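Local coordinates for protein 2-dehydropantoate 2-reductase (Geobacter metallireducens, PDB 3HN2) that probably catalyses the NADPH-dependent reduction of ketopantoate to pantoate, the second step on the route from 3-methyl-2-oxobutanoate toward pantothenate, at residues S213-I225 / I237-D250. Numbering follows the deposited sequence.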
ATOM      1  N   SER A 213       0.301  10.917  16.456  1.00 57.06           N
ATOM      2  CA  SER A 213       0.836   9.566  16.312  1.00 56.95           C
ATOM      3  C   SER A 213       1.608   9.395  15.008  1.00 62.72           C
ATOM      4  O   SER A 213       2.567   8.619  14.951  1.00 60.64           O
ATOM      5  CB  SER A 213      -0.287   8.541  16.392  1.00 52.23           C
ATOM      6  OG  SER A 213      -1.064   8.754  17.552  1.00 72.28           O
ATOM      7  N   ARG A 214       1.187  10.112  13.965  1.00 61.30           N
ATOM      8  CA  ARG A 214       1.947  10.168  12.714  1.00 54.57           C
ATOM      9  C   ARG A 214       3.274  10.879  12.954  1.00 49.71           C
ATOM     10  O   ARG A 214       4.304  10.469  12.419  1.00 58.03           O
ATOM     11  CB  ARG A 214       1.166  10.894  11.617  1.00 53.09           C
ATOM     12  CG  ARG A 214      -0.136  10.232  11.211  1.00 56.66           C
ATOM     13  CD  ARG A 214      -0.833  11.020  10.098  1.00 58.57           C
ATOM     14  NE  ARG A 214      -0.179  10.812   8.809  1.00 72.47           N
ATOM     15  CZ  ARG A 214      -0.505   9.859   7.939  1.00 69.75           C
ATOM     16  NH1 ARG A 214       0.164   9.751   6.799  1.00 74.27           N
ATOM     17  NH2 ARG A 214      -1.492   9.009   8.204  1.00 57.30           N
ATOM     18  N   LYS A 215       3.230  11.939  13.766  1.00 46.05           N
ATOM     19  CA  LYS A 215       4.417  12.693  14.187  1.00 43.99           C
ATOM     20  C   LYS A 215       5.374  11.817  15.006  1.00 39.96           C
ATOM     21  O   LYS A 215       6.600  11.939  14.886  1.00 47.18           O
ATOM     22  CB  LYS A 215       3.989  13.931  14.982  1.00 41.02           C
ATOM     23  CG  LYS A 215       5.112  14.860  15.440  1.00 47.59           C
ATOM     24  CD  LYS A 215       4.527  16.113  16.083  1.00 52.01           C
ATOM     25  CE  LYS A 215       5.598  17.099  16.517  1.00 58.36           C
ATOM     26  NZ  LYS A 215       6.061  16.845  17.908  1.00 72.01           N
ATOM     27  N   LEU A 216       4.800  10.926  15.815  1.00 28.50           N
ATOM     28  CA  LEU A 216       5.558   9.935  16.567  1.00 35.93           C
ATOM     29  C   LEU A 216       6.270   8.966  15.621  1.00 40.37           C
ATOM     30  O   LEU A 216       7.468   8.760  15.747  1.00 28.07           O
ATOM     31  CB  LEU A 216       4.627   9.141  17.475  1.00 26.91           C
ATOM     32  CG  LEU A 216       5.078   8.627  18.846  1.00 30.23           C
ATOM     33  CD1 LEU A 216       4.390   7.293  19.075  1.00 11.24           C
ATOM     34  CD2 LEU A 216       6.593   8.487  19.036  1.00 46.39           C
ATOM     35  N   VAL A 217       5.507   8.386  14.691  1.00 40.67           N
ATOM     36  CA  VAL A 217       6.022   7.479  13.678  1.00 36.24           C
ATOM     37  C   VAL A 217       7.145   8.144  12.896  1.00 43.02           C
ATOM     38  O   VAL A 217       8.205   7.547  12.722  1.00 35.19           O
ATOM     39  CB  VAL A 217       4.895   6.959  12.747  1.00 28.15           C
ATOM     40  CG1 VAL A 217       5.456   6.220  11.546  1.00 56.33           C
ATOM     41  CG2 VAL A 217       4.001   6.023  13.507  1.00 45.65           C
ATOM     42  N   ARG A 218       6.926   9.394  12.482  1.00 46.95           N
ATOM     43  CA  ARG A 218       7.972  10.210  11.852  1.00 47.35           C
ATOM     44  C   ARG A 218       9.262  10.240  12.668  1.00 41.37           C
ATOM     45  O   ARG A 218      10.335  10.027  12.122  1.00 41.20           O
ATOM     46  CB  ARG A 218       7.491  11.644  11.631  1.00 41.64           C
ATOM     47  CG  ARG A 218       6.636  11.841  10.400  1.00 56.81           C
ATOM     48  CD  ARG A 218       6.065  13.240  10.383  1.00 61.93           C
ATOM     49  NE  ARG A 218       4.814  13.306   9.632  1.00 82.15           N
ATOM     50  CZ  ARG A 218       3.782  14.081   9.959  1.00 85.72           C
ATOM     51  NH1 ARG A 218       2.686  14.071   9.212  1.00 96.55           N
ATOM     52  NH2 ARG A 218       3.837  14.857  11.036  1.00 72.16           N
ATOM     53  N   GLY A 219       9.133  10.502  13.971  1.00 38.46           N
ATOM     54  CA  GLY A 219      10.268  10.627  14.875  1.00 25.52           C
ATOM     55  C   GLY A 219      11.006   9.318  15.074  1.00 38.78           C
ATOM     56  O   GLY A 219      12.244   9.287  15.035  1.00 35.44           O
ATOM     57  N   ILE A 220      10.245   8.244  15.280  1.00 31.54           N
ATOM     58  CA  ILE A 220      10.799   6.896  15.385  1.00 43.49           C
ATOM     59  C   ILE A 220      11.590   6.569  14.118  1.00 46.45           C
ATOM     60  O   ILE A 220      12.745   6.131  14.192  1.00 47.46           O
ATOM     61  CB  ILE A 220       9.691   5.841  15.625  1.00 45.22           C
ATOM     62  CG1 ILE A 220       9.106   5.994  17.028  1.00 43.90           C
ATOM     63  CG2 ILE A 220      10.234   4.418  15.455  1.00 50.18           C
ATOM     64  CD1 ILE A 220       7.740   5.331  17.199  1.00 64.00           C
ATOM     65  N   MET A 221      10.961   6.828  12.971  1.00 40.37           N
ATOM     66  CA  MET A 221      11.559   6.627  11.659  1.00 29.38           C
ATOM     67  C   MET A 221      12.858   7.390  11.432  1.00 42.61           C
ATOM     68  O   MET A 221      13.843   6.806  10.960  1.00 35.33           O
ATOM     69  CB  MET A 221      10.570   6.984  10.573  1.00 19.58           C
ATOM     70  CG  MET A 221       9.562   5.898  10.332  1.00 14.43           C
ATOM     71  SD  MET A 221       8.710   6.152   8.775  1.00 20.50           S
ATOM     72  CE  MET A 221       7.723   4.675   8.817  1.00  2.00           C
ATOM     73  N   LEU A 222      12.863   8.680  11.781  1.00 35.47           N
ATOM     74  CA  LEU A 222      14.079   9.499  11.691  1.00 40.19           C
ATOM     75  C   LEU A 222      15.275   8.977  12.515  1.00 38.19           C
ATOM     76  O   LEU A 222      16.424   9.205  12.142  1.00 39.56           O
ATOM     77  CB  LEU A 222      13.787  10.944  12.074  1.00 20.51           C
ATOM     78  CG  LEU A 222      13.027  11.769  11.033  1.00 48.81           C
ATOM     79  CD1 LEU A 222      12.248  12.935  11.671  1.00 28.82           C
ATOM     80  CD2 LEU A 222      13.972  12.263   9.969  1.00 35.48           C
ATOM     81  N   GLU A 223      14.989   8.292  13.621  1.00 34.27           N
ATOM     82  CA  GLU A 223      16.013   7.747  14.500  1.00 50.43           C
ATOM     83  C   GLU A 223      16.678   6.539  13.866  1.00 49.14           C
ATOM     84  O   GLU A 223      17.901   6.434  13.867  1.00 52.08           O
ATOM     85  CB  GLU A 223      15.415   7.360  15.854  1.00 55.80           C
ATOM     86  CG  GLU A 223      15.044   8.540  16.737  1.00 57.38           C
ATOM     87  CD  GLU A 223      14.543   8.120  18.109  1.00 70.41           C
ATOM     88  OE1 GLU A 223      14.690   6.933  18.486  1.00 63.38           O
ATOM     89  OE2 GLU A 223      13.998   8.994  18.817  1.00 84.63           O
ATOM     90  N   VAL A 224      15.851   5.646  13.319  1.00 50.07           N
ATOM     91  CA  VAL A 224      16.290   4.459  12.587  1.00 43.58           C
ATOM     92  C   VAL A 224      17.170   4.834  11.394  1.00 47.37           C
ATOM     93  O   VAL A 224      18.194   4.188  11.145  1.00 53.28           O
ATOM     94  CB  VAL A 224      15.076   3.613  12.118  1.00 46.49           C
ATOM     95  CG1 VAL A 224      15.517   2.367  11.374  1.00 40.74           C
ATOM     96  CG2 VAL A 224      14.208   3.221  13.305  1.00 56.98           C
ATOM     97  N   ILE A 225      16.773   5.887  10.681  1.00 41.74           N
ATOM     98  CA  ILE A 225      17.557   6.451   9.579  1.00 42.43           C
ATOM     99  C   ILE A 225      18.914   6.993  10.065  1.00 46.94           C
ATOM    100  O   ILE A 225      19.952   6.728   9.440  1.00 51.37           O
ATOM    101  CB  ILE A 225      16.750   7.532   8.812  1.00 39.95           C
ATOM    102  CG1 ILE A 225      15.651   6.877   7.971  1.00 35.60           C
ATOM    103  CG2 ILE A 225      17.646   8.356   7.898  1.00 37.60           C
ATOM    104  CD1 ILE A 225      14.576   7.852   7.482  1.00 48.67           C
ATOM    105  N   ILE A 237      20.834   6.845   3.309  1.00 42.97           N
ATOM    106  CA  ILE A 237      19.370   6.872   3.325  1.00 39.42           C
ATOM    107  C   ILE A 237      18.948   8.279   3.688  1.00 30.22           C
ATOM    108  O   ILE A 237      19.295   8.792   4.758  1.00 26.73           O
ATOM    109  CB  ILE A 237      18.759   5.864   4.330  1.00 43.59           C
ATOM    110  CG1 ILE A 237      19.311   4.452   4.085  1.00 45.62           C
ATOM    111  CG2 ILE A 237      17.235   5.876   4.242  1.00 28.86           C
ATOM    112  CD1 ILE A 237      18.953   3.449   5.153  1.00 35.51           C
ATOM    113  N   ALA A 238      18.236   8.914   2.769  1.00 39.08           N
ATOM    114  CA  ALA A 238      17.716  10.252   2.996  1.00 46.10           C
ATOM    115  C   ALA A 238      16.456  10.123   3.811  1.00 45.17           C
ATOM    116  O   ALA A 238      15.773   9.106   3.718  1.00 56.56           O
ATOM    117  CB  ALA A 238      17.408  10.918   1.667  1.00 44.72           C
ATOM    118  N   ASP A 239      16.152  11.136   4.624  1.00 55.44           N
ATOM    119  CA  ASP A 239      14.775  11.299   5.107  1.00 51.16           C
ATOM    120  C   ASP A 239      13.954  11.880   3.969  1.00 58.67           C
ATOM    121  O   ASP A 239      14.502  12.492   3.046  1.00 64.70           O
ATOM    122  CB  ASP A 239      14.649  12.122   6.399  1.00 45.83           C
ATOM    123  CG  ASP A 239      15.689  13.218   6.525  1.00 52.77           C
ATOM    124  OD1 ASP A 239      16.287  13.338   7.618  1.00 46.31           O
ATOM    125  OD2 ASP A 239      15.903  13.967   5.549  1.00 67.90           O
ATOM    126  N   GLY A 240      12.643  11.684   4.037  1.00 61.93           N
ATOM    127  CA  GLY A 240      11.810  11.759   2.848  1.00 50.29           C
ATOM    128  C   GLY A 240      11.449  10.327   2.507  1.00 52.81           C
ATOM    129  O   GLY A 240      10.351  10.071   2.006  1.00 53.95           O
ATOM    130  N   TYR A 241      12.366   9.388   2.796  1.00 44.07           N
ATOM    131  CA  TYR A 241      12.011   7.959   2.840  1.00 36.28           C
ATOM    132  C   TYR A 241      10.976   7.712   3.953  1.00 29.24           C
ATOM    133  O   TYR A 241      10.271   6.700   3.936  1.00 30.29           O
ATOM    134  CB  TYR A 241      13.243   7.010   2.970  1.00 26.57           C
ATOM    135  CG  TYR A 241      12.847   5.530   2.926  1.00  2.00           C
ATOM    136  CD1 TYR A 241      12.795   4.776   4.070  1.00  2.00           C
ATOM    137  CD2 TYR A 241      12.447   4.935   1.743  1.00  2.00           C
ATOM    138  CE1 TYR A 241      12.380   3.464   4.035  1.00  2.00           C
ATOM    139  CE2 TYR A 241      12.033   3.618   1.694  1.00  2.00           C
ATOM    140  CZ  TYR A 241      12.019   2.889   2.842  1.00  2.00           C
ATOM    141  OH  TYR A 241      11.600   1.553   2.820  1.00 18.42           O
ATOM    142  N   VAL A 242      10.906   8.647   4.907  1.00 34.89           N
ATOM    143  CA  VAL A 242       9.852   8.713   5.923  1.00 38.04           C
ATOM    144  C   VAL A 242       8.507   8.894   5.237  1.00 41.94           C
ATOM    145  O   VAL A 242       7.645   8.018   5.330  1.00 43.84           O
ATOM    146  CB  VAL A 242      10.074   9.886   6.922  1.00 41.91           C
ATOM    147  CG1 VAL A 242       8.828  10.129   7.795  1.00 50.17           C
ATOM    148  CG2 VAL A 242      11.265   9.631   7.797  1.00 30.52           C
ATOM    149  N   ASP A 243       8.366  10.009   4.511  1.00 49.91           N
ATOM    150  CA  ASP A 243       7.143  10.377   3.788  1.00 51.99           C
ATOM    151  C   ASP A 243       6.661   9.234   2.910  1.00 52.14           C
ATOM    152  O   ASP A 243       5.455   9.039   2.727  1.00 51.49           O
ATOM    153  CB  ASP A 243       7.386  11.618   2.923  1.00 49.82           C
ATOM    154  CG  ASP A 243       7.742  12.845   3.744  1.00 61.30           C
ATOM    155  OD1 ASP A 243       8.906  12.953   4.185  1.00 59.97           O
ATOM    156  OD2 ASP A 243       6.861  13.708   3.941  1.00 58.36           O
ATOM    157  N   ASP A 244       7.626   8.464   2.412  1.00 41.23           N
ATOM    158  CA  ASP A 244       7.374   7.341   1.533  1.00 27.93           C
ATOM    159  C   ASP A 244       6.899   6.068   2.245  1.00 25.69           C
ATOM    160  O   ASP A 244       6.259   5.244   1.611  1.00 32.62           O
ATOM    161  CB  ASP A 244       8.614   7.060   0.662  1.00 41.78           C
ATOM    162  CG  ASP A 244       8.951   8.219  -0.284  1.00 41.51           C
ATOM    163  OD1 ASP A 244       8.019   8.895  -0.770  1.00 83.38           O
ATOM    164  OD2 ASP A 244      10.148   8.455  -0.545  1.00 66.60           O
ATOM    165  N   MET A 245       7.207   5.883   3.535  1.00 10.74           N
ATOM    166  CA  MET A 245       6.680   4.709   4.252  1.00  9.02           C
ATOM    167  C   MET A 245       5.394   5.130   4.995  1.00 40.39           C
ATOM    168  O   MET A 245       4.561   4.299   5.366  1.00 31.80           O
ATOM    169  CB  MET A 245       7.698   4.119   5.245  1.00 33.87           C
ATOM    170  CG  MET A 245       9.053   3.632   4.655  1.00 14.79           C
ATOM    171  SD  MET A 245       8.888   2.677   3.136  1.00 36.95           S
ATOM    172  CE  MET A 245       8.470   1.061   3.759  1.00 28.33           C
ATOM    173  N   LEU A 246       5.250   6.433   5.205  1.00 40.19           N
ATOM    174  CA  LEU A 246       4.045   7.006   5.771  1.00 52.47           C
ATOM    175  C   LEU A 246       2.897   6.794   4.786  1.00 59.22           C
ATOM    176  O   LEU A 246       1.825   6.319   5.167  1.00 62.48           O
ATOM    177  CB  LEU A 246       4.277   8.496   6.051  1.00 51.32           C
ATOM    178  CG  LEU A 246       3.714   9.221   7.277  1.00 45.78           C
ATOM    179  CD1 LEU A 246       3.699   8.375   8.543  1.00 31.88           C
ATOM    180  CD2 LEU A 246       4.515  10.498   7.511  1.00 52.52           C
ATOM    181  N   GLU A 247       3.150   7.104   3.514  1.00 64.69           N
ATOM    182  CA  GLU A 247       2.154   6.952   2.446  1.00 62.01           C
ATOM    183  C   GLU A 247       1.969   5.499   2.007  1.00 56.24           C
ATOM    184  O   GLU A 247       0.874   5.111   1.615  1.00 50.33           O
ATOM    185  CB  GLU A 247       2.521   7.813   1.233  1.00 60.14           C
ATOM    186  CG  GLU A 247       2.351   9.320   1.436  1.00 63.90           C
ATOM    187  CD  GLU A 247       2.813  10.136   0.231  1.00 69.37           C
ATOM    188  OE1 GLU A 247       2.923  11.375   0.355  1.00 69.58           O
ATOM    189  OE2 GLU A 247       3.068   9.543  -0.841  1.00 81.12           O
ATOM    190  N   PHE A 248       3.046   4.713   2.067  1.00 56.21           N
ATOM    191  CA  PHE A 248       3.030   3.292   1.688  1.00 51.40           C
ATOM    192  C   PHE A 248       2.137   2.474   2.610  1.00 47.57           C
ATOM    193  O   PHE A 248       1.334   1.669   2.141  1.00 52.61           O
ATOM    194  CB  PHE A 248       4.463   2.735   1.681  1.00 59.77           C
ATOM    195  CG  PHE A 248       4.556   1.238   1.539  1.00 60.22           C
ATOM    196  CD1 PHE A 248       4.428   0.634   0.292  1.00 64.08           C
ATOM    197  CD2 PHE A 248       4.820   0.437   2.649  1.00 64.36           C
ATOM    198  CE1 PHE A 248       4.528  -0.744   0.157  1.00 65.41           C
ATOM    199  CE2 PHE A 248       4.919  -0.943   2.524  1.00 81.97           C
ATOM    200  CZ  PHE A 248       4.778  -1.536   1.275  1.00 76.00           C
ATOM    201  N   THR A 249       2.274   2.698   3.917  1.00 46.24           N
ATOM    202  CA  THR A 249       1.518   1.967   4.939  1.00 43.81           C
ATOM    203  C   THR A 249       0.039   2.378   4.925  1.00 47.81           C
ATOM    204  O   THR A 249      -0.822   1.633   5.386  1.00 53.20           O
ATOM    205  CB  THR A 249       2.139   2.165   6.355  1.00 45.89           C
ATOM    206  OG1 THR A 249       3.549   2.361   6.236  1.00 13.11           O
ATOM    207  CG2 THR A 249       1.928   0.954   7.242  1.00 13.44           C
ATOM    208  N   ASP A 250      -0.241   3.550   4.359  1.00 51.07           N
ATOM    209  CA  ASP A 250      -1.591   4.099   4.256  1.00 46.22           C
ATOM    210  C   ASP A 250      -2.445   3.392   3.189  1.00 52.91           C
ATOM    211  O   ASP A 250      -3.660   3.602   3.116  1.00 53.30           O
ATOM    212  CB  ASP A 250      -1.505   5.597   3.945  1.00 50.40           C
ATOM    213  CG  ASP A 250      -2.511   6.424   4.729  1.00 70.82           C
ATOM    214  OD1 ASP A 250      -2.215   7.609   4.996  1.00 77.97           O
ATOM    215  OD2 ASP A 250      -3.592   5.900   5.083  1.00 77.12           O
TER
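Leu246 meets two guanidinium groups differently: its CD1 lies over one face of Arg214, while its CD2 comes to the edge of Arg218, near that group's plane and 3.5 Å from Arg218 NE. Over one face of the Arg218 group, toward its rim, lies Arg214 C. Asp250 stands at the edge of the Arg214 group, near its plane, the carboxylate turned 33° from the guanidinium. Arg214 NH2 has its main polar tie in a hydrogen bond to Leu208 O; at 3.6 Å from Asp250 OD1 it makes a looser salt bridge. The bend at chi3 (76°) in the Arg214 chain swings its guanidinium toward Leu246 and Asp250. Leu246 CD1 also packs 4.1 Å from Val217 CG1. Shortening Leu246 to alanine is likely to open a gap beside Val217 and strip both guanidinium groups of these apolar contacts. Farther along, Val242 is a knob set among Arg218, Met221, Leu222 and Ile225; its CG1 meets Arg218 CG at 3.8 Å, and its CG2 lies 3.8 Å from Ile225 CD1. The extended Met221 chain crosses Met245 at about a right angle, CE reaching Met245 CB at 3.6 Å. Ile225 CG1 packs 4.2 Å from Ile237 CG2. The axes of helical segments 213-225 and 241-249 approach to 10.0 Å, their N-to-C directions 132° apart: a steeply inclined pair within the all-helical C-terminal domain characteristic of ketopantoate reductases.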